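Local coordinates for F5/8 type C domain protein (Bacteroides ovatus, PDB 4ZRX) that is a putative alpha-L-fucosidase that probably hydrolyses terminal alpha-L-fucose residues from glycans and carries an added F5/8 type C domain, at residues A[356-361]-A[379-384]; A[387-392]-A[455-460]. All coordinates share one frame; numbering follows the deposited sequence. Where two conformers were deposited one is given.

Contact 1. Residues A[356-361]-A[379-384]; sequences FADNRV and ALKSKS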
# COMPACT_ATOMS: atom_id res chain seq x y z
N PHE A 356 -19.28 -1.16 3.50
CA PHE A 356 -19.59 -2.55 3.85
C PHE A 356 -20.77 -2.71 4.81
O PHE A 356 -21.03 -3.84 5.27
CB PHE A 356 -18.32 -3.27 4.35
CG PHE A 356 -17.23 -3.32 3.32
CD1 PHE A 356 -17.36 -4.07 2.21
CD2 PHE A 356 -16.09 -2.58 3.43
CE1 PHE A 356 -16.40 -4.09 1.21
CE2 PHE A 356 -15.12 -2.57 2.46
CZ PHE A 356 -15.28 -3.34 1.33
N ALA A 357 -21.49 -1.63 5.08
CA ALA A 357 -22.63 -1.71 6.04
C ALA A 357 -23.74 -2.64 5.59
O ALA A 357 -24.29 -3.37 6.45
CB ALA A 357 -23.17 -0.32 6.34
N ASP A 358 -24.06 -2.63 4.30
CA ASP A 358 -25.22 -3.28 3.78
C ASP A 358 -24.93 -4.27 2.64
O ASP A 358 -24.94 -3.93 1.46
CB ASP A 358 -26.18 -2.20 3.30
CG ASP A 358 -27.53 -2.77 2.86
OD1 ASP A 358 -27.85 -3.96 3.08
OD2 ASP A 358 -28.26 -2.01 2.27
N ASN A 359 -24.64 -5.51 3.00
CA ASN A 359 -24.44 -6.56 2.05
C ASN A 359 -25.76 -6.88 1.37
O ASN A 359 -26.72 -7.18 2.02
CB ASN A 359 -23.91 -7.77 2.78
CG ASN A 359 -23.61 -8.92 1.89
OD1 ASN A 359 -23.75 -8.88 0.65
ND2 ASN A 359 -23.20 -9.98 2.55
N ARG A 360 -25.80 -6.79 0.07
CA ARG A 360 -27.02 -6.94 -0.70
C ARG A 360 -27.33 -8.38 -1.09
O ARG A 360 -28.43 -8.67 -1.54
CB ARG A 360 -27.02 -6.05 -1.93
CG ARG A 360 -26.77 -4.52 -1.66
CD ARG A 360 -27.80 -3.89 -0.70
NE ARG A 360 -29.12 -3.98 -1.23
CZ ARG A 360 -30.19 -3.42 -0.68
NH1 ARG A 360 -30.12 -2.78 0.49
NH2 ARG A 360 -31.34 -3.55 -1.28
N VAL A 361 -26.38 -9.28 -0.93
CA VAL A 361 -26.57 -10.70 -1.25
C VAL A 361 -27.31 -11.33 -0.06
O VAL A 361 -26.88 -11.21 1.08
CB VAL A 361 -25.26 -11.41 -1.49
CG1 VAL A 361 -25.41 -12.89 -1.68
CG2 VAL A 361 -24.59 -10.80 -2.73
N ALA A 379 -29.56 -14.51 -4.92
CA ALA A 379 -30.58 -13.47 -4.87
C ALA A 379 -29.99 -12.26 -4.15
O ALA A 379 -29.22 -12.40 -3.15
CB ALA A 379 -31.84 -13.97 -4.10
N LEU A 380 -30.36 -11.10 -4.63
CA LEU A 380 -30.13 -9.84 -3.95
C LEU A 380 -31.34 -9.36 -3.19
O LEU A 380 -32.49 -9.75 -3.52
CB LEU A 380 -29.67 -8.79 -4.96
CG LEU A 380 -28.43 -9.23 -5.77
CD1 LEU A 380 -28.08 -8.17 -6.82
CD2 LEU A 380 -27.25 -9.51 -4.87
N LYS A 381 -31.12 -8.53 -2.17
CA LYS A 381 -32.18 -7.79 -1.47
C LYS A 381 -32.96 -6.92 -2.45
O LYS A 381 -32.43 -6.48 -3.51
CB LYS A 381 -31.65 -6.90 -0.34
CG LYS A 381 -31.05 -7.63 0.82
CD LYS A 381 -30.51 -6.63 1.82
CE LYS A 381 -29.96 -7.34 2.99
NZ LYS A 381 -29.26 -6.39 3.87
N SER A 382 -34.23 -6.71 -2.12
CA SER A 382 -35.08 -5.81 -2.87
C SER A 382 -34.45 -4.43 -3.13
O SER A 382 -33.91 -3.81 -2.21
CB SER A 382 -36.43 -5.60 -2.12
OG SER A 382 -37.23 -4.75 -2.93
N LYS A 383 -34.52 -4.01 -4.41
CA LYS A 383 -34.12 -2.68 -4.89
C LYS A 383 -32.63 -2.45 -4.70
O LYS A 383 -32.22 -1.44 -4.14
CB LYS A 383 -34.95 -1.56 -4.21
CG LYS A 383 -36.42 -1.65 -4.60
CD LYS A 383 -37.23 -0.53 -4.01
CE LYS A 383 -38.58 -0.52 -4.68
NZ LYS A 383 -39.52 0.41 -4.03
N SER A 384 -31.84 -3.47 -5.03
CA SER A 384 -30.36 -3.40 -4.87
C SER A 384 -29.75 -2.70 -6.06
O SER A 384 -30.17 -2.97 -7.16
CB SER A 384 -29.76 -4.79 -4.84
OG SER A 384 -30.12 -5.39 -3.65
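Arg360 and Lys381 meet in a polar contact at the edge of a beta sandwich, where the loop after helix 339-356 runs past the end of strand 374-381. It combines one backbone bridge with a salt-bridge network of Asp358, Arg360 and Lys381. Val361 and Leu380 form the bridge, beside which Lys381 N donates to Arg360 O over 2.8 Å. In Arg360, CG is anti to the carbonyl carbon, and bends at chi2 (-58°) and chi3 (-62°) bring NE round to Ser384. The guanidinium grips Ser384 side-on: NE and NH2 both donate to the single atom OG, at 3.0 Å from NE, and OG lies almost in the guanidinium plane. Ser384 OG itself donates to Lys381 O at 2.6 Å, which probably helps fix its rotation. On the far edge, Arg360 NH1 reaches Asp358 OD2 at 2.7 Å, on the syn side of the carboxylate. Lys381 CB packs over one face of the guanidinium, near its rim. From there the lysine chain runs extended, crossing Arg360 at about a right angle, and its NZ meets Asp358 OD1 at 2.9 Å. The carboxylate thus pairs with one cation at each oxygen, which probably eases the repulsion between the two. An alanine in place of Arg360 would probably leave Asp358 OD2 and Ser384 OG without these partners and open a gap beneath Lys381 CB. On the inner side, Val361 CG2 touches Leu380 CD2 at 3.6 Å. Asn359 OD1 accepts from Val361 N, an Asx turn. The same oxygen accepts from Ala457 N, so the loop is also tied to strand 450-458, where Val361 rests on Ala457. The 379-384 segment also bonds through the backbones of Leu380 and Ser384 to those of Asn437 and Ala436.

Contact 2. Residues A[387-392]-A[455-460]; sequences NLVMLQ and VAAYYA
Asn387 and Ala460 close one end of an antiparallel strand pair with two side-chain bonds. The Asn387 side chain leaves CB with CG lying between the backbone N and the carbonyl carbon (chi1 61°). CG lies 3.6 Å from Ala460 N. OD1 accepts from Ala460 N at 2.8 Å, in the carbonyl plane and on a lone pair. At the tip, ND2 donates to Ala460 O at 2.9 Å and also approaches Tyr459 CE1 at 3.4 Å. The amide and phenol ring planes are only 14° apart. OD1 and one N-H of ND2 are thus both paired with the backbone of Ala460.

Next to it, Asn387 and Leu388 both face Tyr458, a classic beta bulge. Asn387 N bonds to Tyr458 O, while the bond from Leu388 N to that oxygen is weak. Beyond the bulge the ladder is regular. Met390, a selenomethionine, pairs with Ala456, and in one of its two conformers CE lies 4.0 Å from Ala456 CB. On the other face Leu391 lies beside Val455, CD2 to CG2 at 3.6 Å, again in one of two conformers.

The pair forms the middle of a four-stranded sheet, with strand 427-431 beside 388-393 and strand 368-370 beside 450-458. Leu388 and Ala460 pack on helix 339-356. Val389, Val455 and Ala457 touch Leu439 of strand 438-446, in the facing sheet.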
# COMPACT_ATOMS: atom_id res chain seq x y z
N ASN A 387 -22.09 -1.95 -7.07
CA ASN A 387 -20.91 -1.70 -7.87
C ASN A 387 -19.64 -2.35 -7.35
O ASN A 387 -18.51 -1.96 -7.78
CB ASN A 387 -20.72 -0.19 -8.06
CG ASN A 387 -20.52 0.54 -6.75
OD1 ASN A 387 -20.32 -0.05 -5.71
ND2 ASN A 387 -20.53 1.85 -6.82
N LEU A 388 -19.82 -3.33 -6.44
CA LEU A 388 -18.76 -4.00 -5.75
C LEU A 388 -19.22 -5.39 -5.39
O LEU A 388 -20.27 -5.56 -4.78
CB LEU A 388 -18.32 -3.23 -4.47
CG LEU A 388 -17.40 -3.85 -3.46
CD1 LEU A 388 -16.13 -4.21 -4.06
CD2 LEU A 388 -17.23 -2.90 -2.26
N VAL A 389 -18.43 -6.35 -5.79
CA VAL A 389 -18.65 -7.77 -5.43
C VAL A 389 -17.41 -8.28 -4.75
O VAL A 389 -16.28 -7.99 -5.17
CB VAL A 389 -19.04 -8.59 -6.66
CG1 VAL A 389 -19.07 -10.10 -6.40
CG2 VAL A 389 -20.36 -8.13 -7.16
N MSE A 390 -17.65 -9.08 -3.72
CA MSE A 390 -16.61 -9.72 -2.94
C MSE A 390 -16.80 -11.24 -2.98
O MSE A 390 -17.94 -11.73 -2.82
CB MSE A 390 -16.67 -9.20 -1.50
CG MSE A 390 -15.56 -9.73 -0.65
SE MSE A 390 -16.21 -11.03 0.52
CE MSE A 390 -16.88 -10.02 1.86
N LEU A 391 -15.71 -11.96 -3.19
CA LEU A 391 -15.70 -13.40 -3.24
C LEU A 391 -14.65 -13.94 -2.28
O LEU A 391 -13.57 -13.31 -2.12
CB LEU A 391 -15.40 -13.88 -4.65
CG LEU A 391 -16.22 -13.16 -5.72
CD1 LEU A 391 -15.59 -13.41 -7.01
CD2 LEU A 391 -17.61 -13.69 -5.74
N GLN A 392 -14.94 -15.13 -1.69
CA GLN A 392 -13.93 -15.85 -0.92
C GLN A 392 -13.93 -17.33 -1.25
O GLN A 392 -15.03 -17.90 -1.44
CB GLN A 392 -14.18 -15.70 0.58
CG GLN A 392 -14.25 -14.28 1.04
CD GLN A 392 -14.31 -14.13 2.57
OE1 GLN A 392 -15.40 -14.08 3.15
NE2 GLN A 392 -13.16 -14.09 3.21
N VAL A 455 -20.04 -15.13 -1.23
CA VAL A 455 -20.21 -14.07 -2.18
C VAL A 455 -21.02 -12.99 -1.53
O VAL A 455 -22.08 -13.26 -0.91
CB VAL A 455 -20.98 -14.61 -3.43
CG1 VAL A 455 -21.28 -13.51 -4.45
CG2 VAL A 455 -20.13 -15.69 -4.11
N ALA A 456 -20.58 -11.75 -1.70
CA ALA A 456 -21.20 -10.57 -1.09
C ALA A 456 -21.20 -9.43 -2.11
O ALA A 456 -20.44 -9.46 -3.10
CB ALA A 456 -20.51 -10.17 0.18
N ALA A 457 -22.06 -8.43 -1.94
CA ALA A 457 -22.13 -7.31 -2.89
C ALA A 457 -22.61 -6.07 -2.21
O ALA A 457 -23.42 -6.13 -1.25
CB ALA A 457 -23.03 -7.64 -4.08
N TYR A 458 -22.09 -4.95 -2.67
CA TYR A 458 -22.27 -3.67 -2.01
C TYR A 458 -22.33 -2.55 -3.02
O TYR A 458 -22.00 -2.71 -4.19
CB TYR A 458 -21.09 -3.38 -1.05
CG TYR A 458 -20.76 -4.47 -0.07
CD1 TYR A 458 -19.86 -5.47 -0.41
CD2 TYR A 458 -21.37 -4.52 1.21
CE1 TYR A 458 -19.58 -6.48 0.47
CE2 TYR A 458 -21.02 -5.52 2.12
CZ TYR A 458 -20.20 -6.53 1.70
OH TYR A 458 -19.85 -7.49 2.62
N TYR A 459 -22.76 -1.41 -2.53
CA TYR A 459 -22.65 -0.13 -3.21
C TYR A 459 -21.59 0.68 -2.47
O TYR A 459 -21.77 0.99 -1.28
CB TYR A 459 -23.97 0.64 -3.21
CG TYR A 459 -23.80 1.92 -4.01
CD1 TYR A 459 -23.86 1.90 -5.41
CD2 TYR A 459 -23.53 3.13 -3.40
CE1 TYR A 459 -23.68 3.08 -6.15
CE2 TYR A 459 -23.34 4.30 -4.15
CZ TYR A 459 -23.40 4.26 -5.50
OH TYR A 459 -23.25 5.39 -6.29
N ALA A 460 -20.47 0.95 -3.14
CA ALA A 460 -19.38 1.80 -2.64
C ALA A 460 -19.53 3.17 -3.29
O ALA A 460 -19.50 3.27 -4.51
CB ALA A 460 -18.07 1.23 -2.98

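Overall arrangement
Both contacts belong to a beta sandwich of two four-stranded antiparallel sheets, and their centres lie about 9 Å apart. They come in series: contact 1 closes before contact 2 opens. Contact 2 joins the two central strands of the four-stranded sheet that meets helix 339-356. Contact 1 lies at the edge of the domain, between the loop leaving that helix and strand 374-381 of the second four-stranded sheet. The two touch directly, as Arg360 N lies 2.8 Å from Ala457 O, a probable hydrogen bond. The loop 356-361 thus connects both sheets and joins them to helix 339-356.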